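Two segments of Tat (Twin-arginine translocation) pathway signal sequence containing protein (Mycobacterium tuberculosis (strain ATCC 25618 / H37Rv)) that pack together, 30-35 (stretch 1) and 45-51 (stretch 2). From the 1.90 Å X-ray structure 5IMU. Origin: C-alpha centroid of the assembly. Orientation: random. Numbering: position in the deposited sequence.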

# COMPACT_ATOMS: atom_id res chain seq x y z
N ARG A 30 12.21 -0.97 -6.08
CA ARG A 30 12.98 0.12 -5.50
C ARG A 30 12.78 0.26 -3.99
O ARG A 30 13.45 1.09 -3.37
N ILE A 31 11.88 -0.52 -3.39
CA ILE A 31 11.64 -0.48 -1.95
C ILE A 31 11.76 -1.89 -1.39
O ILE A 31 11.66 -2.88 -2.11
N SER A 32 11.96 -1.97 -0.08
CA SER A 32 12.16 -3.25 0.59
C SER A 32 10.82 -3.88 0.96
O SER A 32 9.88 -3.19 1.34
N TRP A 33 10.76 -5.21 0.84
CA TRP A 33 9.56 -5.97 1.14
C TRP A 33 9.90 -7.14 2.06
O TRP A 33 11.04 -7.60 2.11
N ALA A 34 8.89 -7.62 2.78
CA ALA A 34 9.03 -8.84 3.57
C ALA A 34 7.66 -9.49 3.74
O ALA A 34 6.63 -8.81 3.76
N ALA A 35 7.67 -10.82 3.86
CA ALA A 35 6.47 -11.59 4.14
C ALA A 35 6.78 -12.65 5.18
O ALA A 35 7.88 -13.22 5.20
N LEU A 45 1.53 -12.43 6.39
CA LEU A 45 1.62 -10.99 6.53
C LEU A 45 2.63 -10.44 5.54
O LEU A 45 3.74 -10.98 5.41
N LEU A 46 2.26 -9.36 4.84
CA LEU A 46 3.11 -8.74 3.83
C LEU A 46 3.31 -7.27 4.17
O LEU A 46 2.34 -6.56 4.45
N VAL A 47 4.57 -6.81 4.13
CA VAL A 47 4.90 -5.45 4.51
C VAL A 47 5.93 -4.86 3.55
O VAL A 47 6.69 -5.58 2.90
N THR A 48 5.93 -3.53 3.47
CA THR A 48 7.07 -2.74 3.04
C THR A 48 7.27 -1.64 4.08
O THR A 48 6.35 -1.29 4.82
N ASP A 49 8.49 -1.11 4.15
CA ASP A 49 8.79 -0.05 5.10
C ASP A 49 8.62 1.34 4.50
O ASP A 49 9.10 2.33 5.07
N LEU A 50 7.93 1.44 3.36
CA LEU A 50 7.71 2.74 2.72
C LEU A 50 6.98 3.70 3.66
O LEU A 50 7.35 4.87 3.77
N ALA A 51 5.95 3.21 4.35
CA ALA A 51 5.17 4.07 5.24
C ALA A 51 4.39 3.28 6.28
O ALA A 51 3.15 3.29 6.28

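The two stretches form an edge-to-edge antiparallel β contact, held by one backbone hydrogen-bonded pair and a threonine hydroxyl, with mostly apolar side chains packed along it. The strand axes run at 166° to each other and approach to 4.8 Å, and 469 Å² of surface is buried in total.

The register is fixed by Ala34 and Val47, whose backbones exchange two nearly straight bonds: Ala34 N donates to Val47 O at 3.0 Å (159° at the hydrogen), and Val47 N donates to Ala34 O at 2.9 Å (163°). Because these two residues are directly paired, their side chains share one face of the sheet, where Ala34 CB lies 4.0 Å from Val47 CG2; Val47 adopts the m rotamer (chi1 -56°).

The other face carries Trp33, Ala35, Leu46 and Thr48. Trp33 takes chi1 m (-61°) and chi2 91°, which lays its indole beside the neighbouring strand so that the end of the side chain comes nearer than its CB direction alone would suggest. Thr48 CB sits 3.9 Å from the centroid of the six-membered ring and 20° off the ring normal, a CH-pi contact over the ring face. Leu46, with chi1 t and chi2 p, likewise brings its end closer to stretch 1: Leu46 CD1 reaches Trp33 CE3 at 4.3 Å and Ala35 CB at 4.0 Å, thereby bridging the indole and the small alanine side chain. The same methyl, Leu46 CD1, also lies 3.3 Å from the carbonyl Ala34 O.

Thr48 supplies the polar side-chain link. In its t rotamer (chi1 175°), Thr48 OG1 donates to Ser32 O at 2.7 Å, so the hydroxyl satisfies a backbone carbonyl of the opposing stretch. Within its own stretch, Thr48 OG1 also accepts a weak bond from Leu50 N at 3.4 Å (147°). Ile31 CD1 approaches this hydroxyl, 3.5 Å from Thr48 OG1, without any polar bond.

Beyond the ladder, Ile31 points toward stretch 2, and its p, t conformation carries CD1 to 4.4 Å from Leu50 CB, a looser apolar contact. Ser32 and Asp49 both start sideways, but the p rotamer of Asp49 (chi1 63°) brings its carboxylate nearer, with Asp49 OD1 4.0 Å from Ser32 CB. This is proximity rather than pairing: Ser32 OG and Asp49 OD1 are each hydrogen-bonded elsewhere in the structure. Leu45 also points sideways, its side chain coming no closer than 5.9 Å, while Arg30 and Ala51 make no contact across the stretches.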

# COMPACT_ATOMS: atom_id res chain seq x y z
CB ARG A 30 12.63 1.44 -6.20
CG ARG A 30 12.98 1.45 -7.68
CD ARG A 30 12.50 2.72 -8.37
NE ARG A 30 11.06 2.72 -8.59
CZ ARG A 30 10.38 3.72 -9.15
NH1 ARG A 30 11.02 4.81 -9.54
NH2 ARG A 30 9.07 3.62 -9.32
CB ILE A 31 10.26 0.13 -1.61
CG1 ILE A 31 9.14 -0.78 -2.12
CG2 ILE A 31 10.14 1.53 -2.19
CD1 ILE A 31 7.76 -0.18 -1.93
CB SER A 32 13.02 -3.08 1.84
OG SER A 32 14.35 -2.72 1.50
CB TRP A 33 8.91 -6.54 -0.13
CG TRP A 33 8.46 -5.53 -1.14
CD1 TRP A 33 9.19 -5.03 -2.18
CD2 TRP A 33 7.16 -4.93 -1.24
NE1 TRP A 33 8.43 -4.14 -2.91
CE2 TRP A 33 7.18 -4.07 -2.35
CE3 TRP A 33 5.98 -5.04 -0.49
CZ2 TRP A 33 6.07 -3.31 -2.72
CZ3 TRP A 33 4.89 -4.29 -0.86
CH2 TRP A 33 4.94 -3.43 -1.97
CB ALA A 34 9.65 -8.56 4.95
CB ALA A 35 5.90 -12.24 2.88
CB LEU A 45 2.03 -10.62 7.96
CG LEU A 45 2.23 -9.14 8.28
CD1 LEU A 45 0.91 -8.38 8.19
CD2 LEU A 45 2.85 -8.98 9.65
CB LEU A 46 2.50 -8.88 2.43
CG LEU A 46 3.27 -8.20 1.30
CD1 LEU A 46 4.66 -8.80 1.14
CD2 LEU A 46 2.49 -8.28 0.00
CB VAL A 47 5.45 -5.36 5.96
CG1 VAL A 47 4.47 -5.95 6.96
CG2 VAL A 47 6.81 -6.04 6.05
CB THR A 48 6.86 -2.12 1.65
OG1 THR A 48 7.97 -1.26 1.34
CG2 THR A 48 5.58 -1.30 1.62
CB ASP A 49 10.20 -0.22 5.66
CG ASP A 49 11.28 -0.10 4.60
OD1 ASP A 49 10.96 -0.06 3.40
OD2 ASP A 49 12.47 -0.05 4.98
CB LEU A 50 6.92 2.56 1.42
CG LEU A 50 6.55 3.80 0.61
CD1 LEU A 50 7.79 4.52 0.09
CD2 LEU A 50 5.62 3.43 -0.54
CB ALA A 51 4.21 4.95 4.42